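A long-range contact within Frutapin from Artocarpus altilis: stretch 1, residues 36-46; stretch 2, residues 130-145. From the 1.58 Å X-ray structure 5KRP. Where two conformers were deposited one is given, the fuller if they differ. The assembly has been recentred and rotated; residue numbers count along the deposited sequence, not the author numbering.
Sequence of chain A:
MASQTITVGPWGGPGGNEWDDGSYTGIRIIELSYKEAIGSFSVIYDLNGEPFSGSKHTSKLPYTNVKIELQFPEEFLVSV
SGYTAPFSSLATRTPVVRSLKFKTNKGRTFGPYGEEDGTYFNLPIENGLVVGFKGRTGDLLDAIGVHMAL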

# COMPACT_ATOMS: atom_id res chain seq x y z
N GLU A 36 11.63 -34.82 10.33
CA GLU A 36 12.05 -34.22 11.58
C GLU A 36 11.98 -32.68 11.53
O GLU A 36 11.93 -32.01 12.56
N ALA A 37 12.08 -32.17 10.33
CA ALA A 37 12.06 -30.71 10.12
C ALA A 37 11.32 -30.50 8.80
O ALA A 37 10.96 -31.46 8.12
N ILE A 38 11.22 -29.23 8.36
CA ILE A 38 10.77 -28.97 7.01
C ILE A 38 11.94 -28.96 6.04
O ILE A 38 13.00 -28.33 6.30
N GLY A 39 11.75 -29.67 4.91
CA GLY A 39 12.68 -29.77 3.81
C GLY A 39 12.32 -28.82 2.66
O GLY A 39 12.72 -27.68 2.63
N SER A 40 11.61 -29.33 1.66
CA SER A 40 11.29 -28.57 0.47
C SER A 40 10.15 -27.57 0.78
O SER A 40 9.33 -27.79 1.62
N PHE A 41 10.10 -26.53 -0.03
CA PHE A 41 9.07 -25.54 0.05
C PHE A 41 8.99 -24.87 -1.31
O PHE A 41 9.94 -24.23 -1.79
N SER A 42 7.84 -24.96 -1.92
CA SER A 42 7.59 -24.25 -3.19
C SER A 42 6.11 -23.89 -3.32
O SER A 42 5.26 -24.53 -2.71
N VAL A 43 5.81 -22.89 -4.15
CA VAL A 43 4.45 -22.34 -4.17
C VAL A 43 4.00 -22.11 -5.62
O VAL A 43 4.74 -21.72 -6.46
N ILE A 44 2.74 -22.41 -5.88
CA ILE A 44 2.06 -21.95 -7.09
C ILE A 44 1.26 -20.71 -6.63
O ILE A 44 0.28 -20.81 -5.89
N TYR A 45 1.75 -19.55 -7.06
CA TYR A 45 1.07 -18.27 -6.76
C TYR A 45 -0.13 -18.02 -7.70
O TYR A 45 -0.22 -18.65 -8.79
N ASP A 46 -1.01 -17.08 -7.32
CA ASP A 46 -1.88 -16.41 -8.29
C ASP A 46 -1.18 -15.21 -8.77
O ASP A 46 -0.66 -14.40 -7.93
N VAL A 130 -1.14 -12.70 2.36
CA VAL A 130 0.16 -13.16 2.03
C VAL A 130 0.22 -13.20 0.51
O VAL A 130 -0.68 -13.78 -0.18
N VAL A 131 1.24 -12.54 -0.02
CA VAL A 131 1.40 -12.48 -1.49
C VAL A 131 2.78 -13.01 -1.99
O VAL A 131 3.11 -12.92 -3.18
N GLY A 132 3.59 -13.56 -1.10
CA GLY A 132 4.89 -14.04 -1.51
C GLY A 132 5.63 -14.62 -0.32
O GLY A 132 5.35 -14.31 0.83
N PHE A 133 6.59 -15.50 -0.60
CA PHE A 133 7.44 -16.07 0.45
C PHE A 133 8.93 -15.81 0.13
O PHE A 133 9.32 -15.73 -1.06
N LYS A 134 9.78 -15.74 1.18
CA LYS A 134 11.22 -15.75 1.00
C LYS A 134 11.79 -16.69 2.05
O LYS A 134 11.08 -17.04 2.99
N GLY A 135 13.06 -17.03 1.90
CA GLY A 135 13.66 -17.88 2.89
C GLY A 135 15.09 -18.25 2.61
O GLY A 135 15.76 -17.59 1.86
N ARG A 136 15.52 -19.34 3.25
CA ARG A 136 16.83 -19.92 3.03
C ARG A 136 16.72 -21.43 3.14
O ARG A 136 16.05 -21.92 4.02
N THR A 137 17.35 -22.14 2.18
CA THR A 137 17.30 -23.59 2.15
C THR A 137 18.67 -24.18 1.83
O THR A 137 19.32 -23.75 0.90
N GLY A 138 19.07 -25.13 2.61
CA GLY A 138 20.30 -25.90 2.38
C GLY A 138 19.83 -27.33 2.19
O GLY A 138 19.19 -27.61 1.17
N ASP A 139 20.16 -28.20 3.13
CA ASP A 139 19.57 -29.52 3.17
C ASP A 139 18.12 -29.41 3.64
O ASP A 139 17.36 -30.28 3.33
N LEU A 140 17.80 -28.37 4.44
CA LEU A 140 16.54 -28.19 5.07
C LEU A 140 16.12 -26.69 4.82
O LEU A 140 16.90 -25.88 4.30
N LEU A 141 14.91 -26.38 5.21
CA LEU A 141 14.43 -25.00 5.21
C LEU A 141 15.00 -24.35 6.46
O LEU A 141 14.46 -24.47 7.52
N ASP A 142 16.10 -23.64 6.30
CA ASP A 142 16.66 -22.89 7.42
C ASP A 142 15.76 -21.76 7.98
O ASP A 142 15.70 -21.55 9.19
N ALA A 143 15.04 -21.07 7.10
CA ALA A 143 14.25 -19.91 7.58
C ALA A 143 13.19 -19.58 6.52
O ALA A 143 13.36 -19.91 5.35
N ILE A 144 12.11 -19.00 6.99
CA ILE A 144 11.04 -18.57 6.10
C ILE A 144 10.45 -17.24 6.54
O ILE A 144 10.25 -16.96 7.74
N GLY A 145 10.17 -16.41 5.50
CA GLY A 145 9.59 -15.08 5.71
C GLY A 145 8.44 -14.84 4.73
O GLY A 145 8.27 -15.60 3.81

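The contact is built round three side chains, Phe41 on the first strand and Leu141 and Phe133 on the second stretch, and each sends its CA-to-CB bond toward the partner stretch. Phe41 covers the most surface of all. Its chi1 is t, with chi2 at -85°, and the ring packs against side chains from both strands of the hairpin, Phe133 and Ile144. Its edge meets the face of Phe133: CE1 of Phe41 lies 3.7 Å from CG of Phe133, the centroids are 5.0 Å apart and the planes stand at 71°. Over one face of the Phe41 ring sits the methyl CD1 of Ile144, 4.2 Å from the ring centroid in a CH-pi contact; Ile144 is t, t, an extended chain that carries this methyl out to the ring. One aromatic thus serves both strands of the hairpin at once.

Phe133, in the m rotamer, repeats the logic from the other side. While its face receives Phe41, its atom CD2 lies 3.8 Å from CG2 of Val43, which is t. The hydroxyl of Tyr45 comes near the plane of the Phe133 ring, at its edge, with OH of Tyr45 3.7 Å from CD2 of Phe133. The alternation of strand 38-46 explains the set: Phe41, Val43 and Tyr45 point toward the hairpin, whereas Ser40 points away and Ser42 and Ile44 are out of reach.

Tyr45 (m) also supplies a polar tie. The backbone N of Phe133 donates to OH of Tyr45 at 3.2 Å, with an angle of 139° that is well short of linear. The ring then passes Gly132, whose CA is 3.7 Å from Tyr45 CE1.

At the other end, Leu141 (t, p) places CD2 3.8 Å from CG2 of Ile38 and 4.5 Å from CB of Phe41. Its backbone joins the strands directly, N of Leu141 donating to O of Ile38 at 2.9 Å and a nearly straight 171°. Here the backbones are close, with Gly39 CA and Leu140 CA 4.4 Å apart, so a main-chain hydrogen bond can form here alongside the side-chain packing. The CA-to-CB bond of Leu140 (m, t) points sideways, and its CD1 lies 4.1 Å from CB of Ala37.

A water bridges the stretches: it donates to O of Gly39 at 2.8 Å and accepts from OG1 of Thr137 (m) at 2.6 Å. The rule to read is that rings fill the wider part, where Tyr45 also accepts a hydrogen bond from Phe133 N; the close part adds a main-chain bond and a water bridge.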

# COMPACT_ATOMS: atom_id res chain seq x y z
CB GLU A 36 13.49 -34.67 11.91
CG GLU A 36 13.52 -36.17 12.23
CD GLU A 36 13.67 -37.09 11.03
OE1 GLU A 36 13.91 -36.69 9.84
OE2 GLU A 36 13.64 -38.31 11.33
CB ALA A 37 13.46 -30.17 10.05
CB ILE A 38 10.03 -27.57 6.96
CG1 ILE A 38 8.91 -27.47 7.98
CG2 ILE A 38 9.61 -27.26 5.52
CD1 ILE A 38 7.77 -28.43 7.83
CB SER A 40 10.81 -29.53 -0.60
OG SER A 40 11.82 -30.50 -0.95
CB PHE A 41 9.37 -24.52 1.17
CG PHE A 41 8.22 -23.54 1.41
CD1 PHE A 41 8.10 -22.40 0.65
CD2 PHE A 41 7.25 -23.81 2.36
CE1 PHE A 41 7.05 -21.47 0.93
CE2 PHE A 41 6.20 -22.94 2.59
CZ PHE A 41 6.09 -21.80 1.88
CB SER A 42 8.04 -25.11 -4.40
OG SER A 42 9.32 -25.77 -4.21
CB VAL A 43 4.45 -20.96 -3.43
CG1 VAL A 43 3.04 -20.33 -3.35
CG2 VAL A 43 5.11 -21.09 -2.06
CB ILE A 44 1.17 -23.03 -7.72
CG1 ILE A 44 2.04 -24.08 -8.42
CG2 ILE A 44 0.21 -22.46 -8.76
CD1 ILE A 44 1.30 -25.37 -8.65
CB TYR A 45 2.06 -17.17 -6.92
CG TYR A 45 3.18 -17.25 -5.90
CD1 TYR A 45 2.98 -16.84 -4.58
CD2 TYR A 45 4.41 -17.80 -6.23
CE1 TYR A 45 3.95 -16.97 -3.63
CE2 TYR A 45 5.44 -17.90 -5.25
CZ TYR A 45 5.20 -17.48 -3.96
OH TYR A 45 6.20 -17.58 -2.98
CB ASP A 46 -3.19 -15.99 -7.71
CG ASP A 46 -4.16 -15.46 -8.83
OD1 ASP A 46 -4.59 -16.34 -9.66
OD2 ASP A 46 -4.30 -14.21 -8.85
CB VAL A 130 0.43 -14.62 2.57
CG1 VAL A 130 1.74 -15.14 2.12
CG2 VAL A 130 0.32 -14.62 4.06
CB VAL A 131 1.14 -11.05 -2.00
CG1 VAL A 131 -0.29 -10.60 -1.76
CG2 VAL A 131 2.12 -10.04 -1.39
CB PHE A 133 7.22 -17.56 0.62
CG PHE A 133 5.91 -17.96 1.24
CD1 PHE A 133 5.74 -18.01 2.58
CD2 PHE A 133 4.83 -18.24 0.44
CE1 PHE A 133 4.51 -18.43 3.19
CE2 PHE A 133 3.61 -18.59 1.01
CZ PHE A 133 3.44 -18.69 2.35
CB LYS A 134 11.87 -14.39 1.08
CG LYS A 134 11.69 -13.65 2.40
CD LYS A 134 12.67 -12.49 2.45
CE LYS A 134 14.03 -12.97 2.89
NZ LYS A 134 15.01 -11.87 2.69
CB ARG A 136 17.85 -19.51 4.04
CG ARG A 136 17.83 -18.12 4.49
CD ARG A 136 18.97 -17.79 5.45
NE ARG A 136 18.37 -17.23 6.59
CZ ARG A 136 17.88 -16.00 6.72
NH1 ARG A 136 17.93 -15.14 5.75
NH2 ARG A 136 17.33 -15.66 7.89
CB THR A 137 16.33 -24.02 1.02
OG1 THR A 137 15.02 -23.51 1.32
CG2 THR A 137 16.22 -25.57 0.98
CB ASP A 139 20.29 -30.45 4.12
CG ASP A 139 21.70 -30.82 3.67
OD1 ASP A 139 22.12 -30.55 2.51
OD2 ASP A 139 22.41 -31.35 4.56
CB LEU A 140 16.64 -28.40 6.59
CG LEU A 140 16.98 -29.86 6.99
CD1 LEU A 140 17.24 -29.91 8.46
CD2 LEU A 140 15.87 -30.81 6.67
CB LEU A 141 12.87 -25.03 5.24
CG LEU A 141 12.24 -23.63 5.18
CD1 LEU A 141 12.62 -22.98 3.90
CD2 LEU A 141 10.74 -23.68 5.37
CB ASP A 142 17.98 -22.26 6.98
CG ASP A 142 19.06 -23.30 6.67
OD1 ASP A 142 19.02 -23.95 5.60
OD2 ASP A 142 20.00 -23.45 7.50
CB ALA A 143 15.14 -18.68 7.81
CB ILE A 144 9.99 -19.67 5.94
CG1 ILE A 144 8.96 -19.35 4.85
CG2 ILE A 144 9.20 -19.89 7.18
CD1 ILE A 144 7.77 -20.29 5.05
O HOH W 1 13.05 -25.21 1.28